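Local coordinates for dihydropteridine reductase (Dictyostelium discoideum, PDB 3ORF), which reduces quinonoid dihydropteridines to tetrahydropteridines with NADH or NADPH, and probably supplies the tetrahydrobiopterin used by aromatic amino acid hydroxylases, at residues 186-198 with 209-223. Numbering follows the deposited sequence.
Sequences LGILPVTLDTPTN and DWTPLSEVAEKLFEW. With NAD (nicotinamide-adenine-dinucleotide), chain E.
The chi1 of T192 (-35°) puts its CG2 methyl on the side away from the backbone N, over one face of the W210 indole, 3.7 Å from W210 NE1. W210, with CG beside its backbone N (chi1 -70°), lays its indole across T192 and N198. This is the nicotinamide end of the Rossmann fold of a short-chain dehydrogenase/reductase, where the loop after strand 184-190 lies against the nicotinamide. Two backbone bonds fasten that loop to the turn before helix 213-225: T211 N to T192 O (2.8 Å) and D194 N to T211 O. N198 CB meets the six-membered ring of W210 over its face. D194 OD1 lies at the ring edge, in its plane; OD2 forms a salt bridge with R199. With an alanine in place of W210, T192 CG2 and N198 CB would probably lose the ring face they rest on, and a gap would open beside D194. Deeper in, L193 CD2 packs on V216 CG2 and I188 CD1 on V216 CG1. Farther along the helix, L186 CD1 sits over one W223 face; K219 CG lies over the opposite face, toward the rim. N198 ND2 makes a nearly straight bond (179°) to L193 O, 2.8 Å long.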
loop_
_atom_site.group_PDB
_atom_site.type_symbol
_atom_site.label_atom_id
_atom_site.label_comp_id
_atom_site.label_asym_id
_atom_site.label_seq_id
_atom_site.Cartn_x
_atom_site.Cartn_y
_atom_site.Cartn_z
ATOM N N LEU A 186 -14.170 5.989 7.860
ATOM C CA LEU A 186 -14.533 6.413 6.499
ATOM C C LEU A 186 -13.289 6.876 5.728
ATOM O O LEU A 186 -12.278 7.299 6.306
ATOM C CB LEU A 186 -15.518 7.617 6.554
ATOM C CG LEU A 186 -16.819 7.297 7.285
ATOM C CD1 LEU A 186 -17.647 8.512 7.419
ATOM C CD2 LEU A 186 -17.562 6.115 6.587
ATOM N N GLY A 187 -13.382 6.824 4.409
ATOM C CA GLY A 187 -12.415 7.414 3.552
ATOM C C GLY A 187 -13.166 8.501 2.812
ATOM O O GLY A 187 -14.340 8.296 2.445
ATOM N N ILE A 188 -12.526 9.662 2.593
ATOM C CA ILE A 188 -13.095 10.665 1.671
ATOM C C ILE A 188 -12.186 10.658 0.490
ATOM O O ILE A 188 -10.951 10.610 0.652
ATOM C CB ILE A 188 -13.207 12.086 2.285
ATOM C CG1 ILE A 188 -11.877 12.535 2.846
ATOM C CG2 ILE A 188 -14.356 12.134 3.318
ATOM C CD1 ILE A 188 -11.944 13.871 3.540
ATOM N N LEU A 189 -12.791 10.593 -0.706
ATOM C CA LEU A 189 -12.065 10.275 -1.925
ATOM C C LEU A 189 -12.421 11.386 -2.921
ATOM O O LEU A 189 -13.339 11.253 -3.705
ATOM C CB LEU A 189 -12.460 8.880 -2.515
ATOM C CG LEU A 189 -11.699 7.580 -2.185
ATOM C CD1 LEU A 189 -11.802 7.317 -0.688
ATOM C CD2 LEU A 189 -12.345 6.456 -2.983
ATOM N N PRO A 190 -11.653 12.465 -2.905
ATOM C CA PRO A 190 -11.933 13.562 -3.852
ATOM C C PRO A 190 -11.530 13.225 -5.301
ATOM O O PRO A 190 -10.527 12.500 -5.510
ATOM C CB PRO A 190 -11.094 14.742 -3.311
ATOM C CG PRO A 190 -10.038 14.112 -2.339
ATOM C CD PRO A 190 -10.438 12.638 -2.091
ATOM N N VAL A 191 -12.381 13.634 -6.264
ATOM C CA VAL A 191 -11.989 13.723 -7.673
ATOM C C VAL A 191 -10.975 14.899 -7.811
ATOM O O VAL A 191 -9.816 14.688 -8.159
ATOM C CB VAL A 191 -13.237 13.854 -8.549
ATOM C CG1 VAL A 191 -12.877 13.997 -10.063
ATOM C CG2 VAL A 191 -14.072 12.597 -8.326
ATOM N N THR A 192 -11.385 16.103 -7.415
ATOM C CA THR A 192 -10.470 17.245 -7.381
ATOM C C THR A 192 -10.901 18.281 -6.362
ATOM O O THR A 192 -11.992 18.911 -6.480
ATOM C CB THR A 192 -10.402 18.014 -8.763
ATOM O OG1 THR A 192 -10.517 17.088 -9.848
ATOM C CG2 THR A 192 -9.081 18.800 -8.865
ATOM N N LEU A 193 -10.056 18.410 -5.361
ATOM C CA LEU A 193 -10.052 19.510 -4.383
ATOM C C LEU A 193 -9.458 20.805 -4.949
ATOM O O LEU A 193 -8.549 20.802 -5.798
ATOM C CB LEU A 193 -9.154 19.151 -3.158
ATOM C CG LEU A 193 -9.618 18.050 -2.239
ATOM C CD1 LEU A 193 -8.838 18.098 -0.904
ATOM C CD2 LEU A 193 -11.145 18.298 -1.979
ATOM N N ASP A 194 -9.927 21.915 -4.421
ATOM C CA ASP A 194 -9.373 23.208 -4.788
ATOM C C ASP A 194 -8.305 23.546 -3.767
ATOM O O ASP A 194 -8.613 24.087 -2.701
ATOM C CB ASP A 194 -10.434 24.299 -4.800
ATOM C CG ASP A 194 -9.918 25.622 -5.381
ATOM O OD1 ASP A 194 -8.707 25.779 -5.589
ATOM O OD2 ASP A 194 -10.697 26.548 -5.580
ATOM N N THR A 195 -7.077 23.183 -4.104
ATOM C CA THR A 195 -5.897 23.294 -3.238
ATOM C C THR A 195 -4.791 23.956 -4.088
ATOM O O THR A 195 -4.801 23.840 -5.311
ATOM C CB THR A 195 -5.308 21.895 -2.892
ATOM O OG1 THR A 195 -4.998 21.208 -4.123
ATOM C CG2 THR A 195 -6.305 20.993 -2.052
ATOM N N PRO A 196 -3.818 24.633 -3.441
ATOM C CA PRO A 196 -2.625 25.170 -4.186
ATOM C C PRO A 196 -1.944 24.044 -5.053
ATOM O O PRO A 196 -1.489 24.295 -6.151
ATOM C CB PRO A 196 -1.663 25.626 -3.060
ATOM C CG PRO A 196 -2.556 25.883 -1.822
ATOM C CD PRO A 196 -3.757 24.898 -1.977
ATOM N N THR A 197 -1.955 22.805 -4.607
ATOM C CA THR A 197 -1.378 21.763 -5.415
ATOM C C THR A 197 -2.120 21.632 -6.743
ATOM O O THR A 197 -1.472 21.558 -7.830
ATOM C CB THR A 197 -1.175 20.449 -4.620
ATOM O OG1 THR A 197 -0.304 20.764 -3.523
ATOM C CG2 THR A 197 -0.482 19.326 -5.483
ATOM N N ASN A 198 -3.449 21.603 -6.704
ATOM C CA ASN A 198 -4.137 21.482 -7.962
ATOM C C ASN A 198 -4.081 22.732 -8.783
ATOM O O ASN A 198 -4.003 22.642 -9.986
ATOM C CB ASN A 198 -5.549 20.907 -7.852
ATOM C CG ASN A 198 -5.545 19.427 -7.454
ATOM O OD1 ASN A 198 -4.637 18.660 -7.849
ATOM N ND2 ASN A 198 -6.526 19.017 -6.638
ATOM N N ASP A 209 -15.412 23.308 -11.198
ATOM C CA ASP A 209 -15.537 21.856 -11.096
ATOM C C ASP A 209 -14.605 21.304 -10.006
ATOM O O ASP A 209 -14.261 20.096 -10.020
ATOM C CB ASP A 209 -15.148 21.160 -12.404
ATOM C CG ASP A 209 -16.168 21.356 -13.561
ATOM O OD1 ASP A 209 -17.257 21.975 -13.397
ATOM O OD2 ASP A 209 -15.810 20.871 -14.678
ATOM N N TRP A 210 -14.146 22.173 -9.091
ATOM C CA TRP A 210 -13.250 21.722 -7.989
ATOM C C TRP A 210 -13.962 21.900 -6.644
ATOM O O TRP A 210 -14.646 22.938 -6.439
ATOM C CB TRP A 210 -11.983 22.569 -8.005
ATOM C CG TRP A 210 -11.102 22.268 -9.193
ATOM C CD1 TRP A 210 -11.416 21.494 -10.286
ATOM C CD2 TRP A 210 -9.769 22.707 -9.385
ATOM N NE1 TRP A 210 -10.333 21.402 -11.119
ATOM C CE2 TRP A 210 -9.302 22.125 -10.583
ATOM C CE3 TRP A 210 -8.894 23.499 -8.633
ATOM C CZ2 TRP A 210 -8.024 22.342 -11.063
ATOM C CZ3 TRP A 210 -7.625 23.721 -9.121
ATOM C CH2 TRP A 210 -7.199 23.128 -10.315
ATOM N N THR A 211 -13.801 20.926 -5.721
ATOM C CA THR A 211 -14.491 21.063 -4.463
ATOM C C THR A 211 -13.789 22.094 -3.548
ATOM O O THR A 211 -12.626 21.986 -3.278
ATOM C CB THR A 211 -14.632 19.721 -3.714
ATOM O OG1 THR A 211 -15.038 18.679 -4.628
ATOM C CG2 THR A 211 -15.685 19.853 -2.611
ATOM N N PRO A 212 -14.527 23.109 -3.078
ATOM C CA PRO A 212 -13.966 24.019 -2.065
ATOM C C PRO A 212 -13.660 23.279 -0.761
ATOM O O PRO A 212 -14.474 22.467 -0.318
ATOM C CB PRO A 212 -15.099 25.020 -1.836
ATOM C CG PRO A 212 -15.869 24.994 -3.193
ATOM C CD PRO A 212 -15.890 23.496 -3.457
ATOM N N LEU A 213 -12.508 23.570 -0.155
ATOM C CA LEU A 213 -12.081 22.851 1.039
ATOM C C LEU A 213 -13.141 22.999 2.176
ATOM O O LEU A 213 -13.378 22.055 2.964
ATOM C CB LEU A 213 -10.696 23.366 1.452
ATOM C CG LEU A 213 -9.610 23.144 0.399
ATOM C CD1 LEU A 213 -8.350 23.822 0.853
ATOM C CD2 LEU A 213 -9.343 21.710 0.171
ATOM N N SER A 214 -13.836 24.159 2.207
ATOM C CA SER A 214 -14.809 24.434 3.247
ATOM C C SER A 214 -15.969 23.490 3.060
ATOM O O SER A 214 -16.645 23.227 4.006
ATOM C CB SER A 214 -15.293 25.911 3.216
ATOM O OG SER A 214 -16.100 26.160 2.070
ATOM N N GLU A 215 -16.201 22.941 1.860
ATOM C CA GLU A 215 -17.298 21.957 1.749
ATOM C C GLU A 215 -16.826 20.643 2.296
ATOM O O GLU A 215 -17.584 19.911 2.868
ATOM C CB GLU A 215 -17.844 21.764 0.330
ATOM C CG GLU A 215 -18.327 23.017 -0.294
ATOM C CD GLU A 215 -19.195 22.788 -1.553
ATOM O OE1 GLU A 215 -19.698 21.675 -1.762
ATOM O OE2 GLU A 215 -19.412 23.748 -2.313
ATOM N N VAL A 216 -15.564 20.323 2.119
ATOM C CA VAL A 216 -15.095 19.140 2.821
ATOM C C VAL A 216 -15.249 19.242 4.361
ATOM O O VAL A 216 -15.792 18.357 5.022
ATOM C CB VAL A 216 -13.649 18.783 2.341
ATOM C CG1 VAL A 216 -13.205 17.516 3.067
ATOM C CG2 VAL A 216 -13.722 18.618 0.816
ATOM N N ALA A 217 -14.782 20.346 4.927
ATOM C CA ALA A 217 -14.983 20.640 6.354
ATOM C C ALA A 217 -16.420 20.534 6.824
ATOM O O ALA A 217 -16.686 19.945 7.889
ATOM C CB ALA A 217 -14.441 22.028 6.723
ATOM N N GLU A 218 -17.335 21.132 6.066
ATOM C CA GLU A 218 -18.769 21.093 6.407
ATOM C C GLU A 218 -19.330 19.662 6.418
ATOM O O GLU A 218 -20.059 19.264 7.369
ATOM C CB GLU A 218 -19.512 22.031 5.433
ATOM C CG GLU A 218 -21.054 21.998 5.365
ATOM C CD GLU A 218 -21.622 23.271 4.637
ATOM O OE1 GLU A 218 -20.786 24.130 4.168
ATOM O OE2 GLU A 218 -22.888 23.416 4.548
ATOM N N LYS A 219 -18.987 18.856 5.408
ATOM C CA LYS A 219 -19.408 17.438 5.427
ATOM C C LYS A 219 -18.848 16.715 6.659
ATOM O O LYS A 219 -19.582 16.010 7.391
ATOM C CB LYS A 219 -18.985 16.734 4.148
ATOM C CG LYS A 219 -19.415 15.253 4.027
ATOM C CD LYS A 219 -20.942 15.040 4.250
ATOM C CE LYS A 219 -21.751 15.544 3.073
ATOM N NZ LYS A 219 -23.068 14.764 2.956
ATOM N N LEU A 220 -17.578 16.942 6.963
ATOM C CA LEU A 220 -16.971 16.323 8.178
ATOM C C LEU A 220 -17.676 16.708 9.465
ATOM O O LEU A 220 -17.820 15.883 10.423
ATOM C CB LEU A 220 -15.460 16.648 8.295
ATOM C CG LEU A 220 -14.561 16.016 7.164
ATOM C CD1 LEU A 220 -13.151 16.542 7.200
ATOM C CD2 LEU A 220 -14.515 14.512 7.215
ATOM N N PHE A 221 -18.020 17.997 9.531
ATOM C CA PHE A 221 -18.762 18.533 10.646
ATOM C C PHE A 221 -20.147 17.924 10.779
ATOM O O PHE A 221 -20.524 17.555 11.873
ATOM C CB PHE A 221 -18.873 20.054 10.597
ATOM C CG PHE A 221 -19.455 20.631 11.888
ATOM C CD1 PHE A 221 -18.703 20.638 13.043
ATOM C CD2 PHE A 221 -20.732 21.190 11.901
ATOM C CE1 PHE A 221 -19.254 21.207 14.249
ATOM C CE2 PHE A 221 -21.292 21.764 13.062
ATOM C CZ PHE A 221 -20.570 21.761 14.242
ATOM N N GLU A 222 -20.897 17.818 9.680
ATOM C CA GLU A 222 -22.191 17.104 9.678
ATOM C C GLU A 222 -22.055 15.658 10.195
ATOM O O GLU A 222 -22.858 15.227 11.020
ATOM C CB GLU A 222 -22.882 17.197 8.292
ATOM C CG GLU A 222 -24.142 16.313 8.058
ATOM C CD GLU A 222 -24.606 16.217 6.546
ATOM O OE1 GLU A 222 -23.812 16.466 5.588
ATOM O OE2 GLU A 222 -25.790 15.845 6.319
ATOM N N TRP A 223 -21.039 14.917 9.762
ATOM C CA TRP A 223 -20.875 13.566 10.263
ATOM C C TRP A 223 -20.460 13.552 11.736
ATOM O O TRP A 223 -20.792 12.644 12.432
ATOM C CB TRP A 223 -19.836 12.767 9.468
ATOM C CG TRP A 223 -20.173 12.417 8.002
ATOM C CD1 TRP A 223 -21.396 12.275 7.414
ATOM C CD2 TRP A 223 -19.202 12.163 6.964
ATOM N NE1 TRP A 223 -21.245 11.949 6.065
ATOM C CE2 TRP A 223 -19.912 11.857 5.781
ATOM C CE3 TRP A 223 -17.790 12.126 6.944
ATOM C CZ2 TRP A 223 -19.269 11.580 4.583
ATOM C CZ3 TRP A 223 -17.141 11.824 5.726
ATOM C CH2 TRP A 223 -17.880 11.573 4.577
HETATM P PA NAD E . -0.801 19.814 1.349
HETATM O O1A NAD E . 0.502 19.442 0.741
HETATM O O2A NAD E . -1.171 21.241 1.555
HETATM O O5B NAD E . -0.776 19.221 2.881
HETATM C C5B NAD E . -0.425 17.954 3.306
HETATM C C4B NAD E . 0.078 18.120 4.752
HETATM O O4B NAD E . 0.488 16.791 5.188
HETATM C C3B NAD E . 1.375 18.974 4.753
HETATM O O3B NAD E . 1.354 19.819 5.880
HETATM C C2B NAD E . 2.481 17.984 5.060
HETATM O O2B NAD E . 3.511 18.582 5.864
HETATM C C1B NAD E . 1.714 16.943 5.900
HETATM N N9A NAD E . 2.294 15.572 5.886
HETATM C C8A NAD E . 2.837 14.967 4.797
HETATM N N7A NAD E . 3.188 13.728 5.174
HETATM C C5A NAD E . 2.908 13.553 6.502
HETATM C C6A NAD E . 3.058 12.486 7.442
HETATM N N6A NAD E . 3.675 11.327 7.105
HETATM N N1A NAD E . 2.621 12.653 8.724
HETATM C C2A NAD E . 2.083 13.807 9.096
HETATM N N3A NAD E . 1.929 14.827 8.225
HETATM C C4A NAD E . 2.349 14.746 6.944
HETATM O O3 NAD E . -1.873 18.987 0.544
HETATM P PN NAD E . -3.390 19.190 0.415
HETATM O O1N NAD E . -3.535 19.859 -0.918
HETATM O O2N NAD E . -4.044 19.697 1.692
HETATM O O5D NAD E . -3.973 17.689 0.214
HETATM C C5D NAD E . -4.550 16.932 1.286
HETATM C C4D NAD E . -4.806 15.479 0.841
HETATM O O4D NAD E . -5.419 15.471 -0.476
HETATM C C3D NAD E . -3.580 14.567 0.711
HETATM O O3D NAD E . -3.890 13.355 1.485
HETATM C C2D NAD E . -3.504 14.227 -0.784
HETATM O O2D NAD E . -2.927 12.916 -0.884
HETATM C C1D NAD E . -5.025 14.184 -1.045
HETATM N N1N NAD E . -5.827 13.932 -2.328
HETATM C C2N NAD E . -6.124 14.942 -3.347
HETATM C C3N NAD E . -6.912 14.537 -4.481
HETATM C C7N NAD E . -7.323 15.493 -5.634
HETATM O O7N NAD E . -7.231 15.109 -6.816
HETATM N N7N NAD E . -7.831 16.676 -5.230
HETATM C C4N NAD E . -7.400 13.212 -4.579
HETATM C C5N NAD E . -7.132 12.271 -3.577
HETATM C C6N NAD E . -6.362 12.629 -2.482
HETATM O O HOH W 1 -13.825 16.665 -5.530
HETATM O O HOH W 2 -14.388 17.774 -8.213
HETATM O O HOH W 3 -12.400 17.617 -11.520
HETATM O O HOH W 4 -11.010 25.937 -1.461
#